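Long-range contact in bacteriophage virulence determinant (Salmonella enterica subsp. enterica serovar Typhimurium str. 14028S, PDB 6GGR), which is probably a zinc metalloprotease effector of the PipA family, cleaving host NF-kappaB transcription factors during infection: residues Thr161-Leu175 / Gly185-Glu197. Sequence-based numbering, arbitrary orientation.
Sequences TRSFIHQVVHALTHL and GPVVEYTNIILKE. Unlike the reference sequence in segment 161-175: Gln167 (reference Glu).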
loop_
_atom_site.group_PDB
_atom_site.type_symbol
_atom_site.label_atom_id
_atom_site.label_comp_id
_atom_site.label_asym_id
_atom_site.label_seq_id
_atom_site.Cartn_x
_atom_site.Cartn_y
_atom_site.Cartn_z
ATOM N N THR B 161 12.741 -7.406 7.068
ATOM C CA THR B 161 13.165 -8.489 6.186
ATOM C C THR B 161 12.056 -8.863 5.211
ATOM O O THR B 161 12.262 -8.860 3.991
ATOM C CB THR B 161 13.598 -9.697 7.011
ATOM O OG1 THR B 161 14.608 -9.296 7.944
ATOM C CG2 THR B 161 14.157 -10.796 6.105
ATOM N N ARG B 162 10.862 -9.170 5.730
ATOM C CA ARG B 162 9.755 -9.550 4.857
ATOM C C ARG B 162 9.429 -8.440 3.865
ATOM O O ARG B 162 9.240 -8.700 2.672
ATOM C CB ARG B 162 8.515 -9.902 5.682
ATOM C CG ARG B 162 7.345 -10.389 4.827
ATOM C CD ARG B 162 6.191 -10.946 5.661
ATOM N NE ARG B 162 6.488 -12.254 6.251
ATOM C CZ ARG B 162 6.349 -13.421 5.624
ATOM N NH1 ARG B 162 5.920 -13.469 4.371
ATOM N NH2 ARG B 162 6.639 -14.554 6.247
ATOM N N SER B 163 9.356 -7.195 4.336
ATOM C CA SER B 163 8.992 -6.096 3.445
ATOM C C SER B 163 10.038 -5.907 2.354
ATOM O O SER B 163 9.702 -5.724 1.178
ATOM C CB SER B 163 8.815 -4.808 4.246
ATOM O OG SER B 163 7.883 -4.980 5.296
ATOM N N PHE B 164 11.319 -5.944 2.729
ATOM C CA PHE B 164 12.388 -5.786 1.748
ATOM C C PHE B 164 12.364 -6.914 0.725
ATOM O O PHE B 164 12.448 -6.674 -0.485
ATOM C CB PHE B 164 13.740 -5.731 2.462
ATOM C CG PHE B 164 14.134 -4.351 2.914
ATOM C CD1 PHE B 164 13.268 -3.572 3.663
ATOM C CD2 PHE B 164 15.383 -3.840 2.602
ATOM C CE1 PHE B 164 13.634 -2.309 4.078
ATOM C CE2 PHE B 164 15.758 -2.581 3.018
ATOM C CZ PHE B 164 14.883 -1.812 3.758
ATOM N N ILE B 165 12.250 -8.157 1.194
ATOM C CA ILE B 165 12.257 -9.301 0.282
ATOM C C ILE B 165 11.029 -9.271 -0.619
ATOM O O ILE B 165 11.111 -9.573 -1.815
ATOM C CB ILE B 165 12.343 -10.614 1.081
ATOM C CG1 ILE B 165 13.683 -10.705 1.826
ATOM C CG2 ILE B 165 12.141 -11.827 0.168
ATOM C CD1 ILE B 165 14.911 -10.661 0.931
ATOM N N HIS B 166 9.875 -8.911 -0.061
ATOM C CA HIS B 166 8.659 -8.831 -0.863
ATOM C C HIS B 166 8.835 -7.865 -2.029
ATOM O O HIS B 166 8.500 -8.189 -3.174
ATOM C CB HIS B 166 7.483 -8.407 0.016
ATOM C CG HIS B 166 6.165 -8.414 -0.696
ATOM N ND1 HIS B 166 5.218 -9.395 -0.501
ATOM C CD2 HIS B 166 5.643 -7.565 -1.613
ATOM C CE1 HIS B 166 4.165 -9.145 -1.257
ATOM N NE2 HIS B 166 4.397 -8.040 -1.943
ATOM N N GLN B 167 9.359 -6.668 -1.758
ATOM C CA GLN B 167 9.537 -5.690 -2.827
ATOM C C GLN B 167 10.610 -6.138 -3.808
ATOM O O GLN B 167 10.472 -5.942 -5.021
ATOM C CB GLN B 167 9.892 -4.322 -2.243
ATOM C CG GLN B 167 8.839 -3.738 -1.322
ATOM C CD GLN B 167 7.470 -3.649 -1.964
ATOM O OE1 GLN B 167 7.344 -3.553 -3.185
ATOM N NE2 GLN B 167 6.434 -3.691 -1.143
ATOM N N VAL B 168 11.690 -6.737 -3.306
ATOM C CA VAL B 168 12.743 -7.221 -4.194
ATOM C C VAL B 168 12.217 -8.344 -5.076
ATOM O O VAL B 168 12.538 -8.419 -6.268
ATOM C CB VAL B 168 13.969 -7.665 -3.373
ATOM C CG1 VAL B 168 14.975 -8.430 -4.243
ATOM C CG2 VAL B 168 14.642 -6.453 -2.743
ATOM N N VAL B 169 11.394 -9.231 -4.513
ATOM C CA VAL B 169 10.845 -10.323 -5.313
ATOM C C VAL B 169 10.042 -9.768 -6.481
ATOM O O VAL B 169 10.084 -10.308 -7.594
ATOM C CB VAL B 169 10.001 -11.263 -4.433
ATOM C CG1 VAL B 169 9.099 -12.158 -5.286
ATOM C CG2 VAL B 169 10.916 -12.124 -3.572
ATOM N N HIS B 170 9.293 -8.685 -6.248
ATOM C CA HIS B 170 8.598 -8.018 -7.341
ATOM C C HIS B 170 9.574 -7.643 -8.447
ATOM O O HIS B 170 9.314 -7.874 -9.632
ATOM C CB HIS B 170 7.880 -6.765 -6.833
ATOM C CG HIS B 170 6.509 -7.018 -6.281
ATOM N ND1 HIS B 170 5.469 -7.492 -7.053
ATOM C CD2 HIS B 170 5.999 -6.831 -5.040
ATOM C CE1 HIS B 170 4.384 -7.603 -6.307
ATOM N NE2 HIS B 170 4.679 -7.208 -5.082
ATOM N N ALA B 171 10.719 -7.072 -8.066
ATOM C CA ALA B 171 11.662 -6.532 -9.037
ATOM C C ALA B 171 12.444 -7.617 -9.767
ATOM O O ALA B 171 12.900 -7.388 -10.893
ATOM C CB ALA B 171 12.629 -5.578 -8.341
ATOM N N LEU B 172 12.612 -8.794 -9.162
ATOM C CA LEU B 172 13.356 -9.872 -9.805
ATOM C C LEU B 172 12.478 -10.775 -10.659
ATOM O O LEU B 172 13.001 -11.462 -11.545
ATOM C CB LEU B 172 14.074 -10.721 -8.751
ATOM C CG LEU B 172 15.033 -9.968 -7.828
ATOM C CD1 LEU B 172 15.491 -10.875 -6.698
ATOM C CD2 LEU B 172 16.224 -9.430 -8.612
ATOM N N THR B 173 11.162 -10.781 -10.430
ATOM C CA THR B 173 10.245 -11.619 -11.192
ATOM C C THR B 173 9.286 -10.835 -12.075
ATOM O O THR B 173 8.669 -11.433 -12.962
ATOM C CB THR B 173 9.414 -12.502 -10.248
ATOM O OG1 THR B 173 8.575 -11.679 -9.430
ATOM C CG2 THR B 173 10.312 -13.342 -9.364
ATOM N N HIS B 174 9.145 -9.528 -11.859
ATOM C CA HIS B 174 8.206 -8.686 -12.599
ATOM C C HIS B 174 6.770 -9.176 -12.468
ATOM O O HIS B 174 5.936 -8.893 -13.332
ATOM C CB HIS B 174 8.586 -8.587 -14.082
ATOM C CG HIS B 174 9.945 -8.006 -14.322
ATOM N ND1 HIS B 174 10.290 -6.732 -13.929
ATOM C CD2 HIS B 174 11.050 -8.532 -14.904
ATOM C CE1 HIS B 174 11.547 -6.495 -14.260
ATOM N NE2 HIS B 174 12.030 -7.571 -14.854
ATOM N N LEU B 175 6.461 -9.899 -11.397
ATOM C CA LEU B 175 5.126 -10.429 -11.172
ATOM C C LEU B 175 4.372 -9.576 -10.157
ATOM O O LEU B 175 4.964 -8.878 -9.330
ATOM C CB LEU B 175 5.194 -11.878 -10.685
ATOM C CG LEU B 175 5.956 -12.862 -11.578
ATOM C CD1 LEU B 175 5.862 -14.272 -11.015
ATOM C CD2 LEU B 175 5.447 -12.827 -13.014
ATOM N N GLY B 185 -0.824 -15.244 -4.228
ATOM C CA GLY B 185 -0.098 -14.747 -5.371
ATOM C C GLY B 185 1.347 -15.208 -5.350
ATOM O O GLY B 185 1.834 -15.749 -4.354
ATOM N N PRO B 186 2.066 -14.982 -6.454
ATOM C CA PRO B 186 3.434 -15.518 -6.558
ATOM C C PRO B 186 4.443 -14.831 -5.650
ATOM O O PRO B 186 5.383 -15.485 -5.183
ATOM C CB PRO B 186 3.777 -15.298 -8.038
ATOM C CG PRO B 186 2.943 -14.133 -8.443
ATOM C CD PRO B 186 1.662 -14.249 -7.664
ATOM N N VAL B 187 4.295 -13.529 -5.399
ATOM C CA VAL B 187 5.303 -12.807 -4.627
ATOM C C VAL B 187 5.239 -13.199 -3.158
ATOM O O VAL B 187 6.274 -13.367 -2.501
ATOM C CB VAL B 187 5.125 -11.291 -4.825
ATOM C CG1 VAL B 187 6.063 -10.501 -3.911
ATOM C CG2 VAL B 187 5.385 -10.940 -6.276
ATOM N N VAL B 188 4.029 -13.332 -2.614
ATOM C CA VAL B 188 3.882 -13.778 -1.233
ATOM C C VAL B 188 4.482 -15.168 -1.064
ATOM O O VAL B 188 5.252 -15.423 -0.131
ATOM C CB VAL B 188 2.401 -13.742 -0.815
ATOM C CG1 VAL B 188 2.198 -14.431 0.535
ATOM C CG2 VAL B 188 1.901 -12.295 -0.753
ATOM N N GLU B 189 4.148 -16.088 -1.969
ATOM C CA GLU B 189 4.625 -17.458 -1.820
ATOM C C GLU B 189 6.146 -17.512 -1.890
ATOM O O GLU B 189 6.793 -18.148 -1.050
ATOM C CB GLU B 189 3.985 -18.362 -2.875
ATOM C CG GLU B 189 2.473 -18.493 -2.705
ATOM C CD GLU B 189 1.931 -19.839 -3.143
ATOM O OE1 GLU B 189 2.690 -20.629 -3.741
ATOM O OE2 GLU B 189 0.736 -20.105 -2.886
ATOM N N TYR B 190 6.735 -16.836 -2.880
ATOM C CA TYR B 190 8.189 -16.711 -2.938
ATOM C C TYR B 190 8.740 -16.143 -1.638
ATOM O O TYR B 190 9.699 -16.676 -1.068
ATOM C CB TYR B 190 8.596 -15.810 -4.110
ATOM C CG TYR B 190 8.814 -16.509 -5.432
ATOM C CD1 TYR B 190 9.532 -17.697 -5.513
ATOM C CD2 TYR B 190 8.317 -15.966 -6.609
ATOM C CE1 TYR B 190 9.740 -18.327 -6.728
ATOM C CE2 TYR B 190 8.516 -16.590 -7.828
ATOM C CZ TYR B 190 9.228 -17.768 -7.881
ATOM O OH TYR B 190 9.427 -18.387 -9.094
ATOM N N THR B 191 8.148 -15.045 -1.160
ATOM C CA THR B 191 8.640 -14.411 0.055
ATOM C C THR B 191 8.551 -15.364 1.241
ATOM O O THR B 191 9.499 -15.472 2.028
ATOM C CB THR B 191 7.861 -13.119 0.322
ATOM O OG1 THR B 191 8.020 -12.230 -0.794
ATOM C CG2 THR B 191 8.362 -12.421 1.574
ATOM N N ASN B 192 7.431 -16.083 1.376
ATOM C CA ASN B 192 7.304 -17.056 2.459
ATOM C C ASN B 192 8.431 -18.080 2.415
ATOM O O ASN B 192 9.031 -18.408 3.445
ATOM C CB ASN B 192 5.953 -17.768 2.382
ATOM C CG ASN B 192 4.795 -16.894 2.834
ATOM O OD1 ASN B 192 4.983 -15.844 3.448
ATOM N ND2 ASN B 192 3.581 -17.344 2.548
ATOM N N ILE B 193 8.718 -18.615 1.226
ATOM C CA ILE B 193 9.706 -19.684 1.093
ATOM C C ILE B 193 11.107 -19.159 1.379
ATOM O O ILE B 193 11.898 -19.799 2.082
ATOM C CB ILE B 193 9.627 -20.307 -0.310
ATOM C CG1 ILE B 193 8.251 -20.940 -0.529
ATOM C CG2 ILE B 193 10.738 -21.348 -0.498
ATOM C CD1 ILE B 193 7.961 -21.295 -1.977
ATOM N N ILE B 194 11.444 -18.002 0.808
ATOM C CA ILE B 194 12.768 -17.418 1.005
ATOM C C ILE B 194 13.023 -17.175 2.486
ATOM O O ILE B 194 14.077 -17.538 3.024
ATOM C CB ILE B 194 12.895 -16.122 0.186
ATOM C CG1 ILE B 194 12.839 -16.445 -1.308
ATOM C CG2 ILE B 194 14.191 -15.381 0.522
ATOM C CD1 ILE B 194 12.646 -15.229 -2.191
ATOM N N LEU B 195 12.056 -16.563 3.171
ATOM C CA LEU B 195 12.236 -16.243 4.584
ATOM C C LEU B 195 12.436 -17.501 5.420
ATOM O O LEU B 195 13.288 -17.529 6.316
ATOM C CB LEU B 195 11.037 -15.446 5.098
ATOM C CG LEU B 195 11.213 -13.923 5.112
ATOM C CD1 LEU B 195 11.485 -13.391 3.721
ATOM C CD2 LEU B 195 9.985 -13.258 5.707
ATOM N N LYS B 196 11.656 -18.551 5.159
ATOM C CA LYS B 196 11.874 -19.803 5.880
ATOM C C LYS B 196 13.240 -20.391 5.557
ATOM O O LYS B 196 13.904 -20.952 6.436
ATOM C CB LYS B 196 10.770 -20.811 5.555
ATOM C CG LYS B 196 9.427 -20.506 6.209
ATOM C CD LYS B 196 9.522 -20.499 7.730
ATOM C CE LYS B 196 8.149 -20.364 8.372
ATOM N NZ LYS B 196 8.233 -20.144 9.848
ATOM N N GLU B 197 13.674 -20.279 4.300
ATOM C CA GLU B 197 15.013 -20.733 3.941
ATOM C C GLU B 197 16.096 -19.907 4.622
ATOM O O GLU B 197 17.214 -20.403 4.807
ATOM C CB GLU B 197 15.195 -20.688 2.422
ATOM C CG GLU B 197 14.396 -21.742 1.661
ATOM C CD GLU B 197 14.638 -21.702 0.157
ATOM O OE1 GLU B 197 15.381 -20.814 -0.310
ATOM O OE2 GLU B 197 14.088 -22.565 -0.561
HETATM O O HOH W 1 7.660 -17.400 5.803
#
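Val187 lays one methyl on each of two zinc-site histidines, His166 and His170, which belong to an HEXXH-type zinc motif in helix 161-173; Gln167 replaces the reference Glu here. Helix 186-197 crosses this helix at 126°, with 9.1 Å between axes, and backs the metal site; no zinc is bound to this chain in the model. CH-pi contacts join Val187 to the two histidines. CG1 of Val187 sits centrally over the His166 ring, 3.5 Å from its centroid, while CG2 leans over the rim of His170, 3.7 Å from that ring's centroid. CG1 stands anti to the backbone N of Val187 (chi1 174°) and CG2 beside that N, which spreads the two methyls between the rings. Val188 CG2 meets the His166 ring at its edge, and ND1 of that ring is buried without a polar partner. In the ring plane of His170, ND1 donates to Leu175 O (2.7 Å), which fixes the ring's rotation; its NE2 bonds Asp177, the third zinc ligand.

Apolar packing interlocks in both directions. Val169 is a knob among Val187, Tyr190, Thr191 and Ile194, its CG2 lying 3.8 Å from Ile194 CD1. Thr191 returns as a knob among Arg162, Ile165, His166 and Val169; its hydroxyl OG1 is tied back to Val187 O (2.7 Å), which Thr191 N reaches from the opposite face of the carbonyl. Toward the N-terminal part of helix 161-173, Leu195 CD1 lies against CB and CG2 of Ile165, the two side chains running antiparallel, whereas Leu175 CD1 rests on the Pro186 ring.

Polar contact is concentrated at Arg162. Leu195 CD2 covers one guanidinium face off-centre. Arg162 NH1 donates to Asn192 OD1 (2.7 Å) almost in line with the Asn192 carbonyl bond, though guanidinium and amide planes stand 70° apart. NH2 also bonds Ser202 and, weakly, a water that donates to Asn192 O at 2.9 Å.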